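Local coordinates for protein ATP-dependent RNA ligase (Methanothermobacter thermautotrophicus, PDB 5D1P) that joins RNA ends in an ATP-dependent reaction that passes through an adenylated form of the enzyme, probably with the help of magnesium ions, at residues Glu34-Met38 / Leu105-Glu109; Glu83-Asp87 / Glu238-Leu242; Leu130-Ser134 / Gly196-Val200; Asp153-Val157 / Phe335-Leu339; Arg170-Leu174 / Arg188-Leu192. All blocks are in the same frame, centred on the assembly; numbering follows the deposited sequence.

Interaction 1 of 5, residues Glu34-Met38 / Leu105-Glu109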
# COMPACT_ATOMS: atom_id res chain seq x y z
N GLU A 34 -28.16 4.02 26.77
CA GLU A 34 -28.40 2.85 25.94
C GLU A 34 -29.14 1.76 26.68
O GLU A 34 -28.74 1.36 27.77
CB GLU A 34 -27.08 2.29 25.44
CG GLU A 34 -27.23 1.01 24.69
CD GLU A 34 -28.09 1.21 23.46
OE1 GLU A 34 -27.81 2.15 22.68
OE2 GLU A 34 -29.08 0.46 23.29
N SER A 35 -30.21 1.26 26.05
CA SER A 35 -31.02 0.17 26.60
C SER A 35 -31.84 0.61 27.82
O SER A 35 -31.32 1.25 28.74
CB SER A 35 -30.12 -1.02 26.96
OG SER A 35 -30.81 -1.97 27.75
N ALA A 36 -33.13 0.26 27.79
CA ALA A 36 -34.15 0.64 28.78
C ALA A 36 -33.74 1.75 29.75
O ALA A 36 -33.94 1.62 30.97
CB ALA A 36 -34.57 -0.60 29.59
N GLY A 37 -33.18 2.83 29.21
CA GLY A 37 -32.68 3.91 30.03
C GLY A 37 -31.60 3.39 30.96
O GLY A 37 -31.82 3.21 32.16
N MET A 38 -30.44 3.12 30.38
CA MET A 38 -29.31 2.66 31.15
C MET A 38 -28.09 3.38 30.67
O MET A 38 -28.01 3.91 29.56
CB MET A 38 -29.11 1.15 31.02
CG MET A 38 -28.60 0.47 32.28
SD MET A 38 -28.37 -1.32 32.05
CE MET A 38 -29.94 -1.81 31.32
N LEU A 105 -29.28 -8.52 29.02
CA LEU A 105 -28.84 -7.69 30.14
C LEU A 105 -29.64 -8.03 31.40
O LEU A 105 -30.62 -8.78 31.34
CB LEU A 105 -28.98 -6.22 29.78
CG LEU A 105 -28.24 -5.93 28.46
CD1 LEU A 105 -28.49 -4.52 27.97
CD2 LEU A 105 -26.73 -6.21 28.63
N SER A 106 -29.21 -7.49 32.54
CA SER A 106 -29.86 -7.75 33.82
C SER A 106 -31.32 -7.28 33.80
O SER A 106 -32.19 -7.86 34.43
CB SER A 106 -29.08 -7.08 34.95
OG SER A 106 -29.07 -5.66 34.80
N SER A 107 -31.60 -6.23 33.03
CA SER A 107 -32.96 -5.75 32.85
C SER A 107 -33.87 -6.69 32.05
O SER A 107 -35.04 -6.38 31.81
CB SER A 107 -32.93 -4.39 32.15
OG SER A 107 -32.40 -4.52 30.84
N GLY A 108 -33.33 -7.82 31.60
CA GLY A 108 -34.08 -8.73 30.76
C GLY A 108 -34.17 -8.25 29.32
O GLY A 108 -34.80 -8.89 28.49
N GLU A 109 -33.55 -7.12 29.02
CA GLU A 109 -33.54 -6.62 27.67
C GLU A 109 -32.40 -7.28 26.87
O GLU A 109 -31.31 -7.50 27.39
CB GLU A 109 -33.40 -5.10 27.65
CG GLU A 109 -33.51 -4.47 26.27
CD GLU A 109 -33.47 -2.95 26.34
OE1 GLU A 109 -33.36 -2.28 25.29
OE2 GLU A 109 -33.54 -2.43 27.47

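Interaction 2 of 5, residues Glu83-Asp87 / Glu238-Leu242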
# COMPACT_ATOMS: atom_id res chain seq x y z
N GLU A 83 2.99 -25.56 14.90
CA GLU A 83 3.75 -24.67 15.79
C GLU A 83 2.88 -23.92 16.78
O GLU A 83 3.35 -23.49 17.84
CB GLU A 83 4.55 -23.65 14.97
CG GLU A 83 5.66 -22.96 15.75
CD GLU A 83 6.80 -23.92 16.06
OE1 GLU A 83 6.82 -25.02 15.47
OE2 GLU A 83 7.66 -23.56 16.90
N HIS A 84 1.60 -23.76 16.44
CA HIS A 84 0.71 -22.96 17.27
C HIS A 84 -0.22 -23.83 18.14
O HIS A 84 -0.42 -23.54 19.31
CB HIS A 84 -0.11 -22.01 16.38
CG HIS A 84 -1.03 -21.11 17.13
ND1 HIS A 84 -0.63 -19.88 17.64
CD2 HIS A 84 -2.33 -21.25 17.49
CE1 HIS A 84 -1.65 -19.32 18.27
NE2 HIS A 84 -2.69 -20.12 18.19
N PHE A 85 -0.80 -24.87 17.55
CA PHE A 85 -1.77 -25.70 18.25
C PHE A 85 -1.10 -26.90 18.93
O PHE A 85 0.13 -26.99 19.00
CB PHE A 85 -2.85 -26.17 17.26
CG PHE A 85 -3.69 -25.05 16.71
CD1 PHE A 85 -4.74 -24.52 17.45
CD2 PHE A 85 -3.41 -24.50 15.46
CE1 PHE A 85 -5.50 -23.46 16.94
CE2 PHE A 85 -4.17 -23.45 14.95
CZ PHE A 85 -5.22 -22.93 15.69
N ARG A 86 -1.91 -27.83 19.42
CA ARG A 86 -1.41 -28.93 20.24
C ARG A 86 -2.42 -30.07 20.25
O ARG A 86 -3.54 -29.90 20.71
CB ARG A 86 -1.14 -28.45 21.66
CG ARG A 86 -2.22 -27.51 22.22
CD ARG A 86 -1.64 -26.64 23.32
NE ARG A 86 -2.60 -26.29 24.37
CZ ARG A 86 -2.26 -25.72 25.53
NH1 ARG A 86 -0.99 -25.44 25.78
NH2 ARG A 86 -3.19 -25.43 26.44
N ASP A 87 -2.03 -31.21 19.69
CA ASP A 87 -2.87 -32.41 19.61
C ASP A 87 -3.97 -32.35 18.56
O ASP A 87 -3.98 -33.16 17.63
CB ASP A 87 -3.49 -32.74 20.98
CG ASP A 87 -2.43 -32.93 22.04
OD1 ASP A 87 -1.35 -33.45 21.68
OD2 ASP A 87 -2.66 -32.54 23.21
N GLU A 238 -7.65 -23.11 24.85
CA GLU A 238 -6.54 -22.68 25.70
C GLU A 238 -5.42 -22.05 24.88
O GLU A 238 -4.43 -21.54 25.42
CB GLU A 238 -5.99 -23.86 26.50
CG GLU A 238 -5.94 -23.61 28.00
CD GLU A 238 -6.27 -24.85 28.80
OE1 GLU A 238 -5.35 -25.66 29.04
OE2 GLU A 238 -7.45 -25.03 29.16
N VAL A 239 -5.58 -22.13 23.57
CA VAL A 239 -4.66 -21.50 22.66
C VAL A 239 -5.54 -20.74 21.67
O VAL A 239 -6.49 -21.30 21.14
CB VAL A 239 -3.74 -22.56 21.98
CG1 VAL A 239 -3.37 -22.16 20.59
CG2 VAL A 239 -2.50 -22.81 22.84
N PRO A 240 -5.25 -19.44 21.46
CA PRO A 240 -6.11 -18.59 20.64
C PRO A 240 -6.27 -19.11 19.21
O PRO A 240 -5.45 -19.91 18.77
CB PRO A 240 -5.38 -17.24 20.65
CG PRO A 240 -4.00 -17.56 21.01
CD PRO A 240 -4.05 -18.73 21.93
N PRO A 241 -7.33 -18.69 18.51
CA PRO A 241 -7.63 -19.18 17.16
C PRO A 241 -6.73 -18.56 16.09
O PRO A 241 -6.10 -17.52 16.32
CB PRO A 241 -9.08 -18.77 16.94
CG PRO A 241 -9.59 -18.31 18.29
CD PRO A 241 -8.39 -17.79 18.99
N LEU A 242 -6.67 -19.18 14.92
CA LEU A 242 -5.99 -18.60 13.75
C LEU A 242 -6.93 -18.55 12.57
O LEU A 242 -7.68 -19.51 12.32
CB LEU A 242 -4.75 -19.42 13.35
CG LEU A 242 -3.53 -19.51 14.26
CD1 LEU A 242 -2.41 -20.35 13.57
CD2 LEU A 242 -3.05 -18.12 14.64

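Interaction 3 of 5, residues Leu130-Ser134 / Gly196-Val200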
# COMPACT_ATOMS: atom_id res chain seq x y z
N LEU A 130 -34.81 -13.52 13.87
CA LEU A 130 -34.20 -14.66 13.20
C LEU A 130 -33.85 -15.77 14.16
O LEU A 130 -33.76 -16.93 13.78
CB LEU A 130 -32.95 -14.23 12.45
CG LEU A 130 -33.14 -13.37 11.20
CD1 LEU A 130 -31.78 -12.97 10.66
CD2 LEU A 130 -33.92 -14.14 10.16
N LEU A 131 -33.63 -15.41 15.42
CA LEU A 131 -33.18 -16.37 16.41
C LEU A 131 -34.22 -16.51 17.50
O LEU A 131 -34.85 -15.52 17.89
CB LEU A 131 -31.84 -15.92 17.02
CG LEU A 131 -30.64 -15.75 16.06
CD1 LEU A 131 -29.50 -14.97 16.72
CD2 LEU A 131 -30.16 -17.10 15.55
N ASP A 132 -34.42 -17.73 17.99
CA ASP A 132 -35.31 -17.95 19.12
C ASP A 132 -34.46 -18.07 20.39
O ASP A 132 -33.95 -19.14 20.69
CB ASP A 132 -36.16 -19.21 18.91
CG ASP A 132 -37.43 -19.21 19.77
OD1 ASP A 132 -37.39 -18.68 20.91
OD2 ASP A 132 -38.46 -19.74 19.29
N LEU A 133 -34.35 -16.96 21.12
CA LEU A 133 -33.32 -16.78 22.13
C LEU A 133 -33.83 -16.90 23.56
O LEU A 133 -33.03 -17.00 24.50
CB LEU A 133 -32.67 -15.40 21.96
CG LEU A 133 -32.07 -15.08 20.58
CD1 LEU A 133 -32.03 -13.57 20.31
CD2 LEU A 133 -30.68 -15.68 20.44
N SER A 134 -35.14 -16.86 23.72
CA SER A 134 -35.74 -16.68 25.05
C SER A 134 -35.36 -17.79 26.02
O SER A 134 -34.93 -17.51 27.14
CB SER A 134 -37.26 -16.60 24.94
OG SER A 134 -37.81 -17.88 24.68
N GLY A 196 -31.57 -25.09 19.84
CA GLY A 196 -32.08 -24.83 18.50
C GLY A 196 -31.45 -23.65 17.77
O GLY A 196 -32.03 -23.12 16.80
N LEU A 197 -30.28 -23.23 18.25
CA LEU A 197 -29.57 -22.09 17.65
C LEU A 197 -28.59 -22.59 16.61
O LEU A 197 -28.09 -23.70 16.73
CB LEU A 197 -28.85 -21.28 18.74
CG LEU A 197 -29.85 -20.64 19.72
CD1 LEU A 197 -29.21 -20.36 21.07
CD2 LEU A 197 -30.37 -19.35 19.08
N PRO A 198 -28.32 -21.77 15.58
CA PRO A 198 -27.47 -22.22 14.46
C PRO A 198 -25.96 -21.99 14.63
O PRO A 198 -25.52 -20.86 14.83
CB PRO A 198 -28.01 -21.41 13.27
CG PRO A 198 -28.51 -20.14 13.88
CD PRO A 198 -29.01 -20.50 15.28
N ASN A 199 -25.19 -23.08 14.54
CA ASN A 199 -23.73 -23.03 14.54
C ASN A 199 -23.15 -22.79 13.16
O ASN A 199 -23.66 -23.37 12.19
CB ASN A 199 -23.13 -24.35 15.04
CG ASN A 199 -23.60 -24.73 16.43
OD1 ASN A 199 -23.66 -23.89 17.32
ND2 ASN A 199 -23.91 -26.01 16.62
N VAL A 200 -22.07 -21.99 13.06
CA VAL A 200 -21.23 -22.00 11.85
C VAL A 200 -20.85 -23.42 11.47
O VAL A 200 -20.75 -24.28 12.34
CB VAL A 200 -19.90 -21.22 12.00
CG1 VAL A 200 -20.11 -19.74 11.92
CG2 VAL A 200 -19.18 -21.63 13.29
O HOH W 1 -33.04 -19.90 16.61

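Interaction 4 of 5, residues Asp153-Val157 / Phe335-Leu339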
# COMPACT_ATOMS: atom_id res chain seq x y z
N ASP A 153 -28.86 -9.35 1.75
CA ASP A 153 -29.51 -8.14 2.26
C ASP A 153 -28.89 -7.66 3.58
O ASP A 153 -29.60 -7.32 4.53
CB ASP A 153 -31.01 -8.38 2.44
CG ASP A 153 -31.71 -8.69 1.12
OD1 ASP A 153 -31.07 -8.57 0.04
OD2 ASP A 153 -32.90 -9.06 1.16
N ASN A 154 -27.56 -7.65 3.60
CA ASN A 154 -26.75 -7.22 4.73
C ASN A 154 -26.16 -5.85 4.47
O ASN A 154 -25.30 -5.70 3.60
CB ASN A 154 -25.63 -8.24 4.98
CG ASN A 154 -24.78 -7.92 6.20
OD1 ASN A 154 -24.44 -6.77 6.48
ND2 ASN A 154 -24.42 -8.95 6.93
N PRO A 155 -26.60 -4.84 5.24
CA PRO A 155 -26.19 -3.44 5.05
C PRO A 155 -24.71 -3.15 5.36
O PRO A 155 -24.23 -2.05 5.06
CB PRO A 155 -27.10 -2.69 6.02
CG PRO A 155 -27.37 -3.67 7.10
CD PRO A 155 -27.52 -4.98 6.38
N TYR A 156 -23.99 -4.10 5.94
CA TYR A 156 -22.60 -3.85 6.29
C TYR A 156 -21.64 -4.55 5.33
O TYR A 156 -20.75 -3.93 4.77
CB TYR A 156 -22.31 -4.29 7.71
CG TYR A 156 -22.96 -3.46 8.79
CD1 TYR A 156 -22.41 -2.24 9.20
CD2 TYR A 156 -24.12 -3.90 9.44
CE1 TYR A 156 -22.99 -1.50 10.22
CE2 TYR A 156 -24.70 -3.16 10.45
CZ TYR A 156 -24.14 -1.97 10.84
OH TYR A 156 -24.74 -1.26 11.85
N VAL A 157 -21.82 -5.85 5.20
CA VAL A 157 -21.02 -6.64 4.27
C VAL A 157 -21.97 -7.61 3.61
O VAL A 157 -22.51 -8.50 4.26
CB VAL A 157 -19.89 -7.40 4.95
CG1 VAL A 157 -19.18 -8.29 3.93
CG2 VAL A 157 -18.91 -6.42 5.60
N PHE A 335 -31.51 3.85 11.48
CA PHE A 335 -30.35 3.06 11.11
C PHE A 335 -29.34 3.90 10.32
O PHE A 335 -28.14 3.83 10.57
CB PHE A 335 -30.76 1.84 10.32
CG PHE A 335 -29.61 1.12 9.70
CD1 PHE A 335 -28.67 0.48 10.49
CD2 PHE A 335 -29.46 1.08 8.32
CE1 PHE A 335 -27.60 -0.18 9.93
CE2 PHE A 335 -28.40 0.42 7.75
CZ PHE A 335 -27.47 -0.22 8.56
N ILE A 336 -29.83 4.70 9.38
CA ILE A 336 -28.98 5.63 8.63
C ILE A 336 -28.17 6.55 9.57
O ILE A 336 -26.96 6.72 9.38
CB ILE A 336 -29.80 6.51 7.67
CG1 ILE A 336 -30.41 5.67 6.55
CG2 ILE A 336 -28.95 7.64 7.09
CD1 ILE A 336 -29.40 5.16 5.58
N ARG A 337 -28.83 7.11 10.58
CA ARG A 337 -28.14 7.99 11.54
C ARG A 337 -27.01 7.23 12.24
O ARG A 337 -25.90 7.74 12.38
CB ARG A 337 -29.12 8.54 12.58
CG ARG A 337 -30.04 9.63 12.04
CD ARG A 337 -30.69 10.44 13.17
NE ARG A 337 -31.38 9.60 14.12
CZ ARG A 337 -32.63 9.17 13.96
NH1 ARG A 337 -33.32 9.51 12.88
NH2 ARG A 337 -33.18 8.39 14.89
N HIS A 338 -27.31 6.00 12.64
CA HIS A 338 -26.33 5.13 13.25
C HIS A 338 -25.10 4.93 12.33
O HIS A 338 -23.96 5.03 12.78
CB HIS A 338 -26.99 3.80 13.61
CG HIS A 338 -26.02 2.72 13.97
ND1 HIS A 338 -25.33 2.72 15.16
CD2 HIS A 338 -25.62 1.62 13.30
CE1 HIS A 338 -24.55 1.65 15.21
NE2 HIS A 338 -24.70 0.97 14.09
N LEU A 339 -25.34 4.67 11.04
CA LEU A 339 -24.26 4.53 10.06
C LEU A 339 -23.48 5.83 9.93
O LEU A 339 -22.25 5.82 9.88
CB LEU A 339 -24.79 4.14 8.68
CG LEU A 339 -25.31 2.72 8.46
CD1 LEU A 339 -25.51 2.44 6.99
CD2 LEU A 339 -24.35 1.71 9.06

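Interaction 5 of 5, residues Arg170-Leu174 / Arg188-Leu192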
# COMPACT_ATOMS: atom_id res chain seq x y z
N ARG A 170 -25.00 -17.03 12.09
CA ARG A 170 -24.30 -18.25 12.45
C ARG A 170 -23.44 -17.97 13.67
O ARG A 170 -22.63 -17.03 13.66
CB ARG A 170 -23.41 -18.77 11.32
CG ARG A 170 -24.14 -19.34 10.12
CD ARG A 170 -24.87 -20.62 10.45
NE ARG A 170 -26.30 -20.42 10.30
CZ ARG A 170 -27.00 -20.81 9.25
NH1 ARG A 170 -26.40 -21.44 8.26
NH2 ARG A 170 -28.30 -20.56 9.19
N VAL A 171 -23.60 -18.78 14.70
CA VAL A 171 -22.87 -18.59 15.95
C VAL A 171 -21.51 -19.30 15.92
O VAL A 171 -21.43 -20.47 15.53
CB VAL A 171 -23.70 -19.13 17.14
CG1 VAL A 171 -22.93 -18.94 18.45
CG2 VAL A 171 -25.04 -18.42 17.18
N PHE A 172 -20.45 -18.58 16.31
CA PHE A 172 -19.14 -19.19 16.37
C PHE A 172 -18.49 -19.10 17.77
O PHE A 172 -17.37 -19.51 17.95
CB PHE A 172 -18.19 -18.59 15.29
CG PHE A 172 -18.12 -17.08 15.24
CD1 PHE A 172 -17.68 -16.34 16.32
CD2 PHE A 172 -18.44 -16.40 14.07
CE1 PHE A 172 -17.60 -14.96 16.27
CE2 PHE A 172 -18.36 -15.00 14.01
CZ PHE A 172 -17.94 -14.28 15.11
N ASP A 173 -19.21 -18.60 18.77
CA ASP A 173 -18.62 -18.49 20.11
C ASP A 173 -19.70 -18.23 21.15
O ASP A 173 -20.72 -17.57 20.88
CB ASP A 173 -17.55 -17.37 20.13
CG ASP A 173 -16.20 -17.82 20.72
OD1 ASP A 173 -16.08 -18.94 21.26
OD2 ASP A 173 -15.22 -17.04 20.60
N LEU A 174 -19.47 -18.79 22.34
CA LEU A 174 -20.18 -18.40 23.55
C LEU A 174 -19.13 -17.92 24.53
O LEU A 174 -18.22 -18.65 24.89
CB LEU A 174 -20.97 -19.58 24.14
CG LEU A 174 -22.21 -19.98 23.35
CD1 LEU A 174 -22.93 -21.21 23.95
CD2 LEU A 174 -23.17 -18.80 23.28
N ARG A 188 -19.74 -26.07 23.22
CA ARG A 188 -20.45 -24.90 22.72
C ARG A 188 -21.44 -25.30 21.64
O ARG A 188 -22.62 -24.93 21.69
CB ARG A 188 -19.46 -23.87 22.18
CG ARG A 188 -20.07 -22.52 21.80
CD ARG A 188 -19.73 -22.09 20.36
NE ARG A 188 -18.32 -22.30 20.02
CZ ARG A 188 -17.88 -22.66 18.81
NH1 ARG A 188 -18.73 -22.83 17.80
NH2 ARG A 188 -16.58 -22.83 18.62
N ARG A 189 -20.98 -26.07 20.66
CA ARG A 189 -21.82 -26.48 19.54
C ARG A 189 -23.00 -27.34 19.98
O ARG A 189 -24.12 -27.21 19.46
CB ARG A 189 -20.98 -27.24 18.51
CG ARG A 189 -19.76 -26.44 17.98
CD ARG A 189 -19.03 -27.19 16.87
NE ARG A 189 -19.95 -27.45 15.77
CZ ARG A 189 -20.19 -26.57 14.80
NH1 ARG A 189 -19.54 -25.41 14.78
NH2 ARG A 189 -21.06 -26.87 13.85
N ALA A 190 -22.76 -28.22 20.95
CA ALA A 190 -23.80 -29.11 21.46
C ALA A 190 -24.88 -28.33 22.24
O ALA A 190 -26.07 -28.56 22.07
CB ALA A 190 -23.18 -30.19 22.34
N LEU A 191 -24.43 -27.44 23.10
CA LEU A 191 -25.33 -26.58 23.85
C LEU A 191 -26.23 -25.77 22.95
O LEU A 191 -27.43 -25.67 23.18
CB LEU A 191 -24.52 -25.63 24.73
CG LEU A 191 -25.29 -24.61 25.55
CD1 LEU A 191 -26.26 -25.31 26.53
CD2 LEU A 191 -24.26 -23.78 26.33
N LEU A 192 -25.63 -25.16 21.94
CA LEU A 192 -26.38 -24.33 21.01
C LEU A 192 -27.39 -25.18 20.24
O LEU A 192 -28.51 -24.75 20.02
CB LEU A 192 -25.42 -23.60 20.05
CG LEU A 192 -24.60 -22.50 20.74
CD1 LEU A 192 -23.43 -22.06 19.90
CD2 LEU A 192 -25.47 -21.32 21.06
O HOH W 2 -21.13 -22.45 17.22
O HOH W 3 -17.14 -20.94 22.29

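Interaction 1 of 5, residues Glu34-Met38 / Leu105-Glu109
Glu109, Ser35 and Met38 bury the most surface in this small contact, which covers 232 Å² in all. Glu109 is extended, with all three chi angles near 180°, so its carboxylate reaches across to the other loop. There Ser35 OG donates a hydrogen bond to Glu109 OE2 at 2.8 Å. The same oxygen also lies 2.7 Å from Ala36 N. Both segments are hairpin loops. Residues 34-38 join strands 29-33 and 39-43 of the N-terminal sheet, while residues 105-109 join strands 98-104 and 110-113. The second loop has a type I turn from Leu105 to Gly108 followed by a G1 bulge. Gly108 takes positive phi, and Leu105 N bonds to Glu109 O at 2.8 Å. Next to the polar link, carbon atoms pack on the hydroxyls. Ser35 OG is 3.5 Å from Leu105 CD1, and Met38 CE comes within 3.7 Å of Ser107 OG. Tyr57 of strand 55-58 packs against Ser35, Met38 and Leu105 together.

Interaction 2 of 5, residues Glu83-Asp87 / Glu238-Leu242
This contact joins two connections of the mixed sheet in the adenylation domain. Residues 83-87 lead from helix 80-84 to strand 88-92. Residues 238-242 close the hairpin between strands 229-233 and 242-245. Strand 229-233 lies between 88-92 and 242-245 in the sheet, so the contact meets across one end of it. His84, in the last turn of its helix, comes first. Its NE2 donates a hydrogen bond to Pro240 O at 2.8 Å, in the plane of the ring. Leu242 CG sits over one face of that ring, a CH-pi contact 4.0 Å from the centroid. Leu377 of the second subunit packs on both His84 and Leu242. Phe85 leaves the helical conformation, and its ring packs on Val239 and Leu242. Its CD1 is 4.2 Å from Val239 CG1, and its CE2 is 3.8 Å from Leu242 CD1. Leu242 directly precedes Lys243, an ATP-binding residue. Arg86, exposed to solvent, extends along Val239 to Glu238. Val239 CG2 lies over one face of its guanidinium group, 3.8 Å from Arg86 NE. At the outer end, Arg86 NH2 forms a salt bridge with Glu238 OE1 at 3.4 Å.

Interaction 3 of 5, residues Leu130-Ser134 / Gly196-Val200
A Schellman motif ends helix 185-194 and delivers the chain into this contact. Gly196, with positive phi, is its C' residue; Leu197 N bonds back to Leu192 O, and Gly196 N to Asp193 O. The chain then turns Leu197 and Pro198 against residues 130-134, the link between helices 121-130 and 134-139. No direct hydrogen bond crosses between the segments, and the contact is mainly apolar. Leu197 buries the most surface. Its CD2 meets Leu131 CD2 at 4.2 Å and Leu133 CD2 at 3.9 Å, so it touches both leucines. Leu131 CD2 also packs on Pro198 CD at 3.6 Å. Beside this patch, water 1 accepts from Asp132 N at 2.9 Å and donates weakly to Gly196 O at 3.4 Å. Leu131 rests on Phe169 of strand 168-176, and Leu197 on Leu192 of helix 185-194. Pro198 and Val200 form backbone hydrogen bonds with Val171, which tie the segment to strand 168-176 before it enters strand 202-207.

Interaction 4 of 5, residues Asp153-Val157 / Phe335-Leu339
At the apolar centre, the ring of Phe335 lies against Pro155 and Tyr156. The contact joins the adenylation domain to the C-terminal region of the ligase: residues 153-157 are in the loop between strands 143-150 and 168-176, and residues 335-339 belong to helix 329-341. Phe335 CZ is 3.6 Å from Pro155 CB. The Phe335 edge also points toward the face of Tyr156 in an offset edge-to-face pair, with centroids 5.9 Å apart and planes at 86°. One helical turn on, Leu339 CD2 meets Tyr156 CE1 at 3.7 Å. The three helix residues, Phe335, His338 and Leu339, all direct their side-chain ends to the loop. Phe335 and Leu339 also touch Ile358 of strand 355-361. An Asx turn shapes the loop itself. Asn154 OD1 accepts from Tyr156 N at 2.8 Å and from Val157 N at 3.1 Å. The tyrosine ring reaches from this turn to the helix, and its side chain is about 10 Å from a bound magnesium ion. At its tip the packing becomes polar: His338 NE2 donates a weak hydrogen bond to Tyr156 OH, 3.2 Å long with an angle of 124°.

Interaction 5 of 5, residues Arg170-Leu174 / Arg188-Leu192
Leu192 fills a hollow on strand 168-176 between two side chains that point at the helix, Val171 and Leu174. Its CD1 presses on Val171 CG1 at 3.5 Å, while its CG lies 3.8 Å from Leu174 CD1. Leu174 is the bump in return. Its CD1 reaches Leu191 CD2 at 3.7 Å as well, so it touches both neighbouring leucines of the helix. Leu174 CG also rests on the aliphatic part of Arg188, 3.7 Å from Arg188 CG. This is helix-on-sheet packing: helix 185-194 packs on strand 168-176, at the edge of an antiparallel sheet. The axes of residues 170-174 and 188-192 approach to 9.1 Å, with 110° between their directions. The strand carries a classic beta bulge, in which Phe172 and Asp173 both face Cys146. The CA-to-CB bonds of these two residues point away from the helix, and Phe172 is an ATP-binding residue. Arg188 lies over the backbone here, with one guanidinium face above Phe172 O and Asp173 N; Phe172 O is 3.3 Å from Arg188 CZ. Its NH2 forms a salt bridge with Glu92, another ATP-binding residue. Two waters bridge the segments. Water 2 links Val171 O at 2.6 Å to Arg188 NH1 at 2.5 Å. Water 3 joins Asp173 OD1 at 2.5 Å to Arg188 NE at 2.9 Å, whereas Asp173 OD2 pairs with Arg175.

Interactions 3, 4 and 5 are buried; interactions 1 and 2 are only partly so. Interaction 1 depends on a serine-carboxylate hydrogen bond between two hairpin loops, tying the N-terminal sheet to the adenylation domain. Interaction 2 combines apolar packing with a histidine hydrogen bond and the one salt bridge across the segments. Interaction 5 uses helix 185-194 and interaction 3 the loop that follows it, and they touch: Pro198 O is 2.8 Å from Val171 N. Both pack leucines and have water bridges, but 5 adds an arginine laid over the strand backbone. Interaction 4 differs in being mainly aromatic and in joining the two family regions. Interactions 2 and 4 lie on opposite sides of the chain's centre.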